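Side-chain contacts in protein argonaute (Marinitoga piezophila, PDB 5I4A), which uses short guide RNAs with a 5'-hydroxyl end to bind complementary DNA or RNA targets and cleave them: residues N35-R38 against F42-Q45; F119-N124 against S222-E227; I265-I270 against Q601-T606; I562-D565 against Y569-Y572. All coordinates share one frame; numbering follows the deposited sequence.

How the contacts relate
Four contacts sample how a multidomain argonaute is held together, locally and between domains. Contact 1, within the N-terminal domain, comes first along the chain. Contact 2 follows, pairing linker L1 with linker L2; the centres of contacts 1 and 2 are about 38 Å apart. Contacts 3 and 4 form a cluster, with centres about 13 Å apart: 562-565 and 569-572 belong to a PIWI hairpin nested inside the chain loop that contact 3 closes. Both reach the same mixed sheet, where strands 264-266 and 560-565 are neighbours, and Tyr571 packs on Tyr603. Linker L2 thus meets L1 inside the PAZ lobe in contact 2, and reaches across to the PIWI lobe in contact 3. Contacts 1 and 3 lie on opposite sides of the chain's centre.

Contact 1: N35-R38 against F42-Q45; sequences NLSR and FKFQ
Leu36 lays its CB over one face of the Phe44 ring, almost exactly above the centre and 9° from the ring normal, a clear CH-pi contact in which Leu36 CB comes to 3.6 Å from Phe44 CD1. Its CD1 reaches along the same face to the CD2 and CE2 side of the ring, at 3.8 Å from Phe44 CE2. The ring can lie here because Phe44 CG stands anti to its own carbonyl carbon (chi1 -75°), which directs the ring at the helix. Beside this apolar overlap runs a polar seam made by Ser37. Phe44 N donates to Ser37 OG over 2.8 Å in a nearly straight bond (171°), and a water donates both to Ser37 OG and to Phe44 O, bridging the same two residues a second time. Since Ser37 OG also bonds to Ala33 O one turn earlier, three bonds grip the hydroxyl. One step down, Phe42 N donates to Ser37 O at 3.3 Å, while Ser37 CA approaches Phe42 O at 3.2 Å in a CA-H...O contact. With alanine in place of Phe44, the CB of Leu36 would probably lose its apolar cover and a gap open between helix and loop, though the backbone bond to Ser37 could remain. The arrangement folds the chain leaving helix 29-40 back against that helix within the N-terminal domain: Phe44 is also packed by Val51 and Ile53 of strand 51-56, and Phe42 turns toward helix 84-101, touching Lys93 and Lys97.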
loop_
_atom_site.group_PDB
_atom_site.type_symbol
_atom_site.label_atom_id
_atom_site.label_comp_id
_atom_site.label_asym_id
_atom_site.label_seq_id
_atom_site.Cartn_x
_atom_site.Cartn_y
_atom_site.Cartn_z
ATOM N N ASN A 35 -28.934 7.972 -22.196
ATOM C CA ASN A 35 -29.020 9.390 -22.532
ATOM C C ASN A 35 -29.314 10.231 -21.297
ATOM O O ASN A 35 -28.779 11.336 -21.150
ATOM C CB ASN A 35 -30.085 9.615 -23.605
ATOM C CG ASN A 35 -29.804 8.838 -24.877
ATOM O OD1 ASN A 35 -28.711 8.295 -25.057
ATOM N ND2 ASN A 35 -30.786 8.784 -25.768
ATOM N N LEU A 36 -30.158 9.725 -20.396
ATOM C CA LEU A 36 -30.439 10.449 -19.160
ATOM C C LEU A 36 -29.197 10.545 -18.283
ATOM O O LEU A 36 -28.951 11.581 -17.654
ATOM C CB LEU A 36 -31.581 9.774 -18.404
ATOM C CG LEU A 36 -32.951 9.909 -19.069
ATOM C CD1 LEU A 36 -34.008 9.144 -18.294
ATOM C CD2 LEU A 36 -33.325 11.378 -19.197
ATOM N N SER A 37 -28.402 9.473 -18.229
ATOM C CA SER A 37 -27.164 9.505 -17.457
ATOM C C SER A 37 -26.196 10.539 -18.018
ATOM O O SER A 37 -25.557 11.280 -17.262
ATOM C CB SER A 37 -26.517 8.120 -17.448
ATOM O OG SER A 37 -27.446 7.111 -17.092
ATOM N N ARG A 38 -26.087 10.607 -19.346
ATOM C CA ARG A 38 -25.108 11.485 -19.979
ATOM C C ARG A 38 -25.406 12.952 -19.696
ATOM O O ARG A 38 -24.495 13.730 -19.389
ATOM C CB ARG A 38 -25.087 11.223 -21.485
ATOM C CG ARG A 38 -23.848 11.724 -22.200
ATOM C CD ARG A 38 -24.016 11.616 -23.707
ATOM N NE ARG A 38 -24.586 12.837 -24.268
ATOM C CZ ARG A 38 -25.888 13.070 -24.400
ATOM N NH1 ARG A 38 -26.778 12.164 -24.020
ATOM N NH2 ARG A 38 -26.298 14.214 -24.912
ATOM N N PHE A 42 -25.077 11.562 -14.058
ATOM C CA PHE A 42 -25.565 10.750 -12.947
ATOM C C PHE A 42 -26.221 9.512 -13.531
ATOM O O PHE A 42 -27.182 9.632 -14.298
ATOM C CB PHE A 42 -26.555 11.544 -12.093
ATOM C CG PHE A 42 -26.862 10.912 -10.768
ATOM C CD1 PHE A 42 -27.682 9.799 -10.688
ATOM C CD2 PHE A 42 -26.341 11.441 -9.598
ATOM C CE1 PHE A 42 -27.969 9.219 -9.470
ATOM C CE2 PHE A 42 -26.627 10.865 -8.374
ATOM C CZ PHE A 42 -27.441 9.753 -8.311
ATOM N N LYS A 43 -25.722 8.335 -13.164
ATOM C CA LYS A 43 -26.133 7.109 -13.832
ATOM C C LYS A 43 -27.581 6.760 -13.503
ATOM O O LYS A 43 -27.963 6.672 -12.332
ATOM C CB LYS A 43 -25.212 5.956 -13.435
ATOM C CG LYS A 43 -25.358 4.720 -14.310
ATOM C CD LYS A 43 -24.133 3.824 -14.215
ATOM C CE LYS A 43 -24.061 2.859 -15.391
ATOM N NZ LYS A 43 -22.734 2.183 -15.460
ATOM N N PHE A 44 -28.383 6.573 -14.549
ATOM C CA PHE A 44 -29.705 5.976 -14.449
ATOM C C PHE A 44 -29.599 4.472 -14.670
ATOM O O PHE A 44 -28.751 3.998 -15.429
ATOM C CB PHE A 44 -30.661 6.567 -15.490
ATOM C CG PHE A 44 -31.155 7.952 -15.170
ATOM C CD1 PHE A 44 -30.281 9.026 -15.127
ATOM C CD2 PHE A 44 -32.504 8.183 -14.950
ATOM C CE1 PHE A 44 -30.739 10.300 -14.843
ATOM C CE2 PHE A 44 -32.969 9.457 -14.667
ATOM C CZ PHE A 44 -32.087 10.517 -14.615
ATOM N N GLN A 45 -30.474 3.722 -14.009
ATOM C CA GLN A 45 -30.594 2.292 -14.245
ATOM C C GLN A 45 -31.875 2.013 -15.023
ATOM O O GLN A 45 -32.798 2.831 -15.060
ATOM C CB GLN A 45 -30.575 1.510 -12.926
ATOM C CG GLN A 45 -30.389 0.002 -13.085
ATOM C CD GLN A 45 -29.188 -0.362 -13.932
ATOM O OE1 GLN A 45 -28.094 0.170 -13.742
ATOM N NE2 GLN A 45 -29.387 -1.272 -14.880
HETATM O O HOH W 1 -27.373 4.315 -17.781
#

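Contact 2: F119-N124 against S222-E227; sequences FSLDSN and SKEVHE
Glu224, on helix 222-231 of linker L2, holds the turn of a beta hairpin in linker L1, the one joining strands 111-120 and 127-140. Its side chain is extended, with CG anti to the backbone N (chi1 -161°), and so its carboxylate meets two successive N-H groups of the turn. Asp122 N lies 2.9 Å from Glu224 OE2 and bonds to the syn lone pair; Ser123 N lies 2.7 Å from Glu224 OE1, also on the syn side but 20° out of the carboxylate plane. The tight part is completed by Leu121, whose CD2 packs 3.4 Å from Glu224 CD; this buried leucine also touches Phe221 and Ile228. The other side is looser and wetter. Asp122 and Ser123 are exposed, and Ser123 OG reaches the helix through a single water, weakly, while that water firmly accepts from Glu224 N at 2.7 Å. Glu224 supplies both direct hydrogen bonds between these two segments of L1 and L2. The strain in the arrangement is electrostatic, and the closeness of two carboxylates would probably favour protonation of one of them: Asp122 OD2 stands 3.2 Å from Glu224 OE2, two acceptors in carboxylates whose planes are nearly parallel, 17° apart.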
loop_
_atom_site.group_PDB
_atom_site.type_symbol
_atom_site.label_atom_id
_atom_site.label_comp_id
_atom_site.label_asym_id
_atom_site.label_seq_id
_atom_site.Cartn_x
_atom_site.Cartn_y
_atom_site.Cartn_z
ATOM N N PHE A 119 -2.401 25.832 -13.909
ATOM C CA PHE A 119 -1.311 26.695 -14.341
ATOM C C PHE A 119 -0.236 25.856 -15.012
ATOM O O PHE A 119 0.077 24.751 -14.561
ATOM C CB PHE A 119 -0.718 27.506 -13.174
ATOM C CG PHE A 119 -0.176 26.668 -12.046
ATOM C CD1 PHE A 119 1.141 26.232 -12.056
ATOM C CD2 PHE A 119 -0.974 26.348 -10.959
ATOM C CE1 PHE A 119 1.643 25.473 -11.015
ATOM C CE2 PHE A 119 -0.475 25.591 -9.915
ATOM C CZ PHE A 119 0.834 25.153 -9.943
ATOM N N SER A 120 0.310 26.381 -16.106
ATOM C CA SER A 120 1.416 25.721 -16.781
ATOM C C SER A 120 2.679 25.835 -15.939
ATOM O O SER A 120 2.928 26.858 -15.294
ATOM C CB SER A 120 1.640 26.341 -18.161
ATOM O OG SER A 120 2.677 25.675 -18.864
ATOM N N LEU A 121 3.476 24.772 -15.941
ATOM C CA LEU A 121 4.704 24.757 -15.161
ATOM C C LEU A 121 5.741 25.680 -15.787
ATOM O O LEU A 121 5.975 25.634 -16.998
ATOM C CB LEU A 121 5.255 23.335 -15.070
ATOM C CG LEU A 121 4.516 22.361 -14.148
ATOM C CD1 LEU A 121 5.110 20.976 -14.253
ATOM C CD2 LEU A 121 4.579 22.842 -12.719
ATOM N N ASP A 122 6.357 26.526 -14.956
ATOM C CA ASP A 122 7.473 27.340 -15.428
ATOM C C ASP A 122 8.576 26.465 -16.008
ATOM O O ASP A 122 9.200 26.820 -17.015
ATOM C CB ASP A 122 8.024 28.192 -14.283
ATOM C CG ASP A 122 6.954 29.018 -13.596
ATOM O OD1 ASP A 122 6.090 29.592 -14.295
ATOM O OD2 ASP A 122 6.980 29.097 -12.349
ATOM N N SER A 123 8.816 25.305 -15.391
ATOM C CA SER A 123 9.934 24.463 -15.796
ATOM C C SER A 123 9.679 23.800 -17.146
ATOM O O SER A 123 10.607 23.640 -17.948
ATOM C CB SER A 123 10.207 23.409 -14.721
ATOM O OG SER A 123 11.124 22.432 -15.182
ATOM N N ASN A 124 8.436 23.402 -17.417
ATOM C CA ASN A 124 8.102 22.729 -18.669
ATOM C C ASN A 124 6.794 23.309 -19.187
ATOM O O ASN A 124 5.739 23.129 -18.569
ATOM C CB ASN A 124 8.002 21.220 -18.479
ATOM C CG ASN A 124 8.142 20.466 -19.781
ATOM O OD1 ASN A 124 7.430 20.736 -20.748
ATOM N ND2 ASN A 124 9.072 19.523 -19.820
ATOM N N SER A 222 10.869 17.930 -11.764
ATOM C CA SER A 222 10.487 17.518 -10.417
ATOM C C SER A 222 10.722 18.604 -9.374
ATOM O O SER A 222 10.079 18.576 -8.319
ATOM C CB SER A 222 11.247 16.252 -10.020
ATOM O OG SER A 222 12.641 16.412 -10.218
ATOM N N LYS A 223 11.628 19.550 -9.635
ATOM C CA LYS A 223 11.858 20.630 -8.678
ATOM C C LYS A 223 10.600 21.466 -8.487
ATOM O O LYS A 223 10.183 21.732 -7.353
ATOM C CB LYS A 223 13.026 21.505 -9.135
ATOM C CG LYS A 223 13.037 22.895 -8.513
ATOM C CD LYS A 223 14.362 23.601 -8.748
ATOM C CE LYS A 223 14.301 25.062 -8.332
ATOM N NZ LYS A 223 13.735 25.922 -9.405
ATOM N N GLU A 224 9.975 21.885 -9.588
ATOM C CA GLU A 224 8.734 22.642 -9.472
ATOM C C GLU A 224 7.605 21.773 -8.934
ATOM O O GLU A 224 6.729 22.272 -8.219
ATOM C CB GLU A 224 8.354 23.248 -10.823
ATOM C CG GLU A 224 7.365 24.397 -10.726
ATOM C CD GLU A 224 7.080 25.040 -12.068
ATOM O OE1 GLU A 224 7.688 24.619 -13.073
ATOM O OE2 GLU A 224 6.241 25.965 -12.118
ATOM N N VAL A 225 7.612 20.475 -9.256
ATOM C CA VAL A 225 6.611 19.564 -8.705
ATOM C C VAL A 225 6.748 19.481 -7.190
ATOM O O VAL A 225 5.747 19.462 -6.460
ATOM C CB VAL A 225 6.732 18.177 -9.365
ATOM C CG1 VAL A 225 5.826 17.168 -8.673
ATOM C CG2 VAL A 225 6.391 18.267 -10.842
ATOM N N HIS A 226 7.987 19.440 -6.691
ATOM C CA HIS A 226 8.201 19.398 -5.247
ATOM C C HIS A 226 7.816 20.718 -4.588
ATOM O O HIS A 226 7.180 20.724 -3.529
ATOM C CB HIS A 226 9.657 19.047 -4.943
ATOM C CG HIS A 226 10.012 17.624 -5.245
ATOM N ND1 HIS A 226 9.122 16.584 -5.084
ATOM C CD2 HIS A 226 11.160 17.069 -5.701
ATOM C CE1 HIS A 226 9.705 15.449 -5.425
ATOM N NE2 HIS A 226 10.943 15.716 -5.803
ATOM N N GLU A 227 8.198 21.846 -5.196
ATOM C CA GLU A 227 7.853 23.151 -4.638
ATOM C C GLU A 227 6.344 23.301 -4.489
ATOM O O GLU A 227 5.847 23.708 -3.432
ATOM C CB GLU A 227 8.413 24.265 -5.521
ATOM C CG GLU A 227 9.881 24.567 -5.284
ATOM C CD GLU A 227 10.536 25.243 -6.472
ATOM O OE1 GLU A 227 9.833 25.503 -7.475
ATOM O OE2 GLU A 227 11.754 25.507 -6.407
HETATM O O HOH W 2 11.411 22.376 -11.816
#

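Contact 3: I265-I270 against Q601-T606; sequences IFINVI and QIYLLT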
loop_
_atom_site.group_PDB
_atom_site.type_symbol
_atom_site.label_atom_id
_atom_site.label_comp_id
_atom_site.label_asym_id
_atom_site.label_seq_id
_atom_site.Cartn_x
_atom_site.Cartn_y
_atom_site.Cartn_z
ATOM N N ILE A 265 -3.027 10.759 20.523
ATOM C CA ILE A 265 -1.997 10.342 21.466
ATOM C C ILE A 265 -0.729 9.995 20.696
ATOM O O ILE A 265 -0.785 9.404 19.610
ATOM C CB ILE A 265 -2.470 9.164 22.346
ATOM C CG1 ILE A 265 -1.474 8.923 23.484
ATOM C CG2 ILE A 265 -2.663 7.890 21.526
ATOM C CD1 ILE A 265 -2.031 8.117 24.641
ATOM N N PHE A 266 0.412 10.405 21.242
ATOM C CA PHE A 266 1.712 10.100 20.664
ATOM C C PHE A 266 2.246 8.823 21.298
ATOM O O PHE A 266 2.342 8.726 22.526
ATOM C CB PHE A 266 2.678 11.265 20.885
ATOM C CG PHE A 266 4.089 10.986 20.450
ATOM C CD1 PHE A 266 4.484 11.229 19.145
ATOM C CD2 PHE A 266 5.024 10.497 21.349
ATOM C CE1 PHE A 266 5.781 10.979 18.742
ATOM C CE2 PHE A 266 6.322 10.243 20.950
ATOM C CZ PHE A 266 6.700 10.486 19.645
ATOM N N ILE A 267 2.588 7.844 20.466
ATOM C CA ILE A 267 3.052 6.546 20.939
ATOM C C ILE A 267 4.573 6.536 20.952
ATOM O O ILE A 267 5.218 6.799 19.928
ATOM C CB ILE A 267 2.500 5.402 20.073
ATOM C CG1 ILE A 267 0.977 5.364 20.161
ATOM C CG2 ILE A 267 3.090 4.075 20.520
ATOM C CD1 ILE A 267 0.447 5.066 21.543
ATOM N N ASN A 268 5.141 6.219 22.109
ATOM C CA ASN A 268 6.580 6.220 22.320
ATOM C C ASN A 268 7.100 4.795 22.147
ATOM O O ASN A 268 6.744 3.903 22.924
ATOM C CB ASN A 268 6.899 6.760 23.714
ATOM C CG ASN A 268 8.323 7.252 23.845
ATOM O OD1 ASN A 268 8.672 8.323 23.349
ATOM N ND2 ASN A 268 9.148 6.480 24.538
ATOM N N VAL A 269 7.932 4.581 21.130
ATOM C CA VAL A 269 8.468 3.261 20.804
ATOM C C VAL A 269 9.934 3.220 21.216
ATOM O O VAL A 269 10.766 3.946 20.658
ATOM C CB VAL A 269 8.305 2.931 19.312
ATOM C CG1 VAL A 269 8.793 1.517 19.026
ATOM C CG2 VAL A 269 6.854 3.096 18.883
ATOM N N ILE A 270 10.251 2.362 22.182
ATOM C CA ILE A 270 11.611 2.182 22.678
ATOM C C ILE A 270 12.094 0.804 22.252
ATOM O O ILE A 270 11.410 -0.201 22.484
ATOM C CB ILE A 270 11.681 2.337 24.207
ATOM C CG1 ILE A 270 11.169 3.712 24.637
ATOM C CG2 ILE A 270 13.109 2.125 24.697
ATOM C CD1 ILE A 270 12.075 4.858 24.242
ATOM N N GLN A 601 -1.076 -1.997 20.167
ATOM C CA GLN A 601 -0.330 -3.177 19.739
ATOM C C GLN A 601 -0.205 -3.227 18.223
ATOM O O GLN A 601 0.828 -3.648 17.695
ATOM C CB GLN A 601 -0.994 -4.448 20.264
ATOM C CG GLN A 601 -0.728 -4.724 21.730
ATOM C CD GLN A 601 -1.418 -5.979 22.211
ATOM O OE1 GLN A 601 -1.393 -7.009 21.542
ATOM N NE2 GLN A 601 -2.053 -5.897 23.373
ATOM N N ILE A 602 -1.248 -2.800 17.508
ATOM C CA ILE A 602 -1.190 -2.783 16.049
ATOM C C ILE A 602 -0.134 -1.794 15.576
ATOM O O ILE A 602 0.611 -2.063 14.625
ATOM C CB ILE A 602 -2.579 -2.469 15.465
ATOM C CG1 ILE A 602 -3.534 -3.639 15.723
ATOM C CG2 ILE A 602 -2.486 -2.159 13.977
ATOM C CD1 ILE A 602 -4.964 -3.334 15.408
ATOM N N TYR A 603 -0.041 -0.640 16.240
ATOM C CA TYR A 603 0.991 0.329 15.888
ATOM C C TYR A 603 2.382 -0.206 16.206
ATOM O O TYR A 603 3.311 -0.052 15.405
ATOM C CB TYR A 603 0.748 1.651 16.614
ATOM C CG TYR A 603 1.762 2.714 16.265
ATOM C CD1 TYR A 603 1.667 3.423 15.075
ATOM C CD2 TYR A 603 2.816 3.004 17.117
ATOM C CE1 TYR A 603 2.591 4.393 14.746
ATOM C CE2 TYR A 603 3.747 3.974 16.797
ATOM C CZ TYR A 603 3.628 4.666 15.612
ATOM O OH TYR A 603 4.547 5.633 15.282
ATOM N N LEU A 604 2.547 -0.829 17.375
ATOM C CA LEU A 604 3.839 -1.412 17.722
ATOM C C LEU A 604 4.243 -2.490 16.727
ATOM O O LEU A 604 5.438 -2.694 16.488
ATOM C CB LEU A 604 3.800 -1.989 19.139
ATOM C CG LEU A 604 3.646 -1.012 20.309
ATOM C CD1 LEU A 604 3.242 -1.751 21.569
ATOM C CD2 LEU A 604 4.929 -0.226 20.541
ATOM N N LEU A 605 3.267 -3.175 16.126
ATOM C CA LEU A 605 3.581 -4.183 15.118
ATOM C C LEU A 605 4.302 -3.589 13.914
ATOM O O LEU A 605 5.011 -4.311 13.202
ATOM C CB LEU A 605 2.308 -4.893 14.662
ATOM C CG LEU A 605 1.764 -5.959 15.615
ATOM C CD1 LEU A 605 0.484 -6.558 15.059
ATOM C CD2 LEU A 605 2.815 -7.034 15.845
ATOM N N THR A 606 4.132 -2.291 13.657
ATOM C CA THR A 606 4.871 -1.657 12.570
ATOM C C THR A 606 6.359 -1.519 12.875
ATOM O O THR A 606 7.126 -1.144 11.982
ATOM C CB THR A 606 4.288 -0.274 12.255
ATOM O OG1 THR A 606 4.730 0.670 13.238
ATOM C CG2 THR A 606 2.762 -0.320 12.252
HETATM O O HOH W 3 6.223 5.943 17.162
#
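Tyr603 of the PIWI domain, which has an RNase H fold, receives two apolar side chains from linker L2. Ile267 is the nearer: its CG2 lies 3.6 Å from Tyr603 CD2, with CB of the same isoleucine alongside at 3.8 Å from Tyr603 CE2, the two side chains running past each other in opposite directions. CG2 is the branch that touches because it stands anti to the backbone N, while the CG1 branch leads elsewhere. Val269, two residues on and pointing to the same side, brings its CG2 to the ring edge, near the ring plane, at 3.8 Å from Tyr603 CE2; the same methyl makes a looser contact of 4.2 Å with Leu604 CD2. At the far end of the ring a water bridges the gap, lying in the ring plane 2.5 Å from Tyr603 OH and donating to Ile267 O, so that polar atoms on both segments share it.

The next shell fixes both partners. Ile265 pairs through its backbone with Ile561, making strand 264-266 an outermost strand of the PIWI sheet, and Ile270 pairs likewise with Lys435; Ile561 also touches Ile267 and Tyr603. Linker L2 is thus built directly into the margin of the PIWI sheet and packs against Tyr603 and Leu604 of helix 595-605. The ring has Tyr571 as an edge-to-face neighbour, from the hairpin of contact 4. Close by, Tyr603 O accepts twice from Thr606: from its N at 3.0 Å, and from Thr606 OG1 at 2.7 Å, nearly along the C=O axis.

Contact 4: I562-D565 against Y569-Y572; sequences IKLD and YIYY
Ile562 and Ile570 face each other as the antiparallel hydrogen-bonded pair of a beta hairpin in the PIWI sheet. Ile562 N donates to Ile570 O at 2.7 Å, essentially straight (179°), and Ile570 N returns the bond to Ile562 O at 2.8 Å. On the face of these isoleucines, Leu564 CD1 packs 3.6 Å from Ile570 CD1. Lys563 and Tyr569 form the next, non-hydrogen-bonded pair on the other face. Lys563 CG sits over the Tyr569 ring, offset toward its rim, and CD passes 3.2 Å from Tyr569 OH; a bend at chi3 (146°) carries NZ beyond the hydroxyl. Two waters then close the gap: one accepts from Lys563 NZ at 2.8 Å and bonds weakly to Tyr569 OH, while the other binds Tyr569 OH at 2.7 Å, in the ring plane, and Lys563 NZ only weakly. The ammonium group is balanced by a salt bridge to Glu566. A leucine at Tyr569 would probably leave both waters without their hydroxyl partner and take away the ring face on which the lysine methylenes lie, leaving that chain less confined. Asp565 closes the turn: OD1 takes Asn567 N, an Asx turn, and bonds to Thr568 OG1, while OD2 accepts from Ser141 N of linker L1. The polar groups named are therefore paired by backbone, water or counter-charge, implying a hairpin fixed at both its strands and its turn, and tied at that turn to linker L1.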
loop_
_atom_site.group_PDB
_atom_site.type_symbol
_atom_site.label_atom_id
_atom_site.label_comp_id
_atom_site.label_asym_id
_atom_site.label_seq_id
_atom_site.Cartn_x
_atom_site.Cartn_y
_atom_site.Cartn_z
ATOM N N ILE A 562 -4.676 8.979 16.087
ATOM C CA ILE A 562 -5.858 9.821 16.227
ATOM C C ILE A 562 -7.083 8.925 16.324
ATOM O O ILE A 562 -7.241 7.990 15.532
ATOM C CB ILE A 562 -5.984 10.805 15.053
ATOM C CG1 ILE A 562 -4.810 11.785 15.065
ATOM C CG2 ILE A 562 -7.312 11.547 15.104
ATOM C CD1 ILE A 562 -4.784 12.709 13.873
ATOM N N LYS A 563 -7.946 9.212 17.294
ATOM C CA LYS A 563 -9.196 8.485 17.463
ATOM C C LYS A 563 -10.304 9.204 16.707
ATOM O O LYS A 563 -10.564 10.385 16.955
ATOM C CB LYS A 563 -9.551 8.358 18.943
ATOM C CG LYS A 563 -10.979 7.911 19.203
ATOM C CD LYS A 563 -11.062 7.129 20.499
ATOM C CE LYS A 563 -12.372 7.364 21.222
ATOM N NZ LYS A 563 -12.454 6.546 22.464
ATOM N N LEU A 564 -10.950 8.493 15.785
ATOM C CA LEU A 564 -12.129 9.012 15.104
ATOM C C LEU A 564 -13.395 8.757 15.912
ATOM O O LEU A 564 -14.136 9.694 16.228
ATOM C CB LEU A 564 -12.253 8.384 13.715
ATOM C CG LEU A 564 -11.082 8.638 12.773
ATOM C CD1 LEU A 564 -11.338 7.950 11.444
ATOM C CD2 LEU A 564 -10.863 10.132 12.583
ATOM N N ASP A 565 -13.659 7.496 16.241
ATOM C CA ASP A 565 -14.749 7.135 17.136
ATOM C C ASP A 565 -14.291 5.959 17.988
ATOM O O ASP A 565 -13.099 5.640 18.050
ATOM C CB ASP A 565 -16.037 6.829 16.356
ATOM C CG ASP A 565 -15.878 5.687 15.364
ATOM O OD1 ASP A 565 -15.333 4.624 15.730
ATOM O OD2 ASP A 565 -16.317 5.852 14.207
ATOM N N TYR A 569 -9.601 4.213 14.472
ATOM C CA TYR A 569 -8.436 5.050 14.715
ATOM C C TYR A 569 -7.651 5.226 13.423
ATOM O O TYR A 569 -7.818 4.475 12.458
ATOM C CB TYR A 569 -7.508 4.453 15.786
ATOM C CG TYR A 569 -8.063 4.448 17.193
ATOM C CD1 TYR A 569 -9.103 3.601 17.547
ATOM C CD2 TYR A 569 -7.523 5.269 18.177
ATOM C CE1 TYR A 569 -9.605 3.584 18.833
ATOM C CE2 TYR A 569 -8.019 5.257 19.470
ATOM C CZ TYR A 569 -9.058 4.411 19.790
ATOM O OH TYR A 569 -9.554 4.394 21.073
ATOM N N ILE A 570 -6.782 6.233 13.420
ATOM C CA ILE A 570 -5.840 6.471 12.334
ATOM C C ILE A 570 -4.479 6.734 12.947
ATOM O O ILE A 570 -4.351 7.581 13.838
ATOM C CB ILE A 570 -6.247 7.667 11.451
ATOM C CG1 ILE A 570 -7.677 7.523 10.957
ATOM C CG2 ILE A 570 -5.300 7.805 10.266
ATOM C CD1 ILE A 570 -8.117 8.687 10.114
ATOM N N TYR A 571 -3.462 6.021 12.476
ATOM C CA TYR A 571 -2.094 6.353 12.831
ATOM C C TYR A 571 -1.344 6.811 11.588
ATOM O O TYR A 571 -1.634 6.383 10.467
ATOM C CB TYR A 571 -1.373 5.179 13.512
ATOM C CG TYR A 571 -0.959 4.025 12.624
ATOM C CD1 TYR A 571 0.215 4.078 11.879
ATOM C CD2 TYR A 571 -1.714 2.861 12.571
ATOM C CE1 TYR A 571 0.605 3.018 11.080
ATOM C CE2 TYR A 571 -1.328 1.794 11.777
ATOM C CZ TYR A 571 -0.170 1.879 11.033
ATOM O OH TYR A 571 0.218 0.822 10.241
ATOM N N TYR A 572 -0.395 7.715 11.804
ATOM C CA TYR A 572 0.450 8.246 10.738
ATOM C C TYR A 572 1.882 7.839 11.047
ATOM O O TYR A 572 2.535 8.466 11.901
ATOM C CB TYR A 572 0.317 9.765 10.637
ATOM C CG TYR A 572 -1.076 10.221 10.246
ATOM C CD1 TYR A 572 -2.104 10.264 11.180
ATOM C CD2 TYR A 572 -1.363 10.609 8.941
ATOM C CE1 TYR A 572 -3.375 10.674 10.829
ATOM C CE2 TYR A 572 -2.631 11.020 8.578
ATOM C CZ TYR A 572 -3.635 11.052 9.528
ATOM O OH TYR A 572 -4.901 11.461 9.177
HETATM O O HOH W 4 -10.000 6.201 23.834
HETATM O O HOH W 5 -11.892 3.204 21.638
#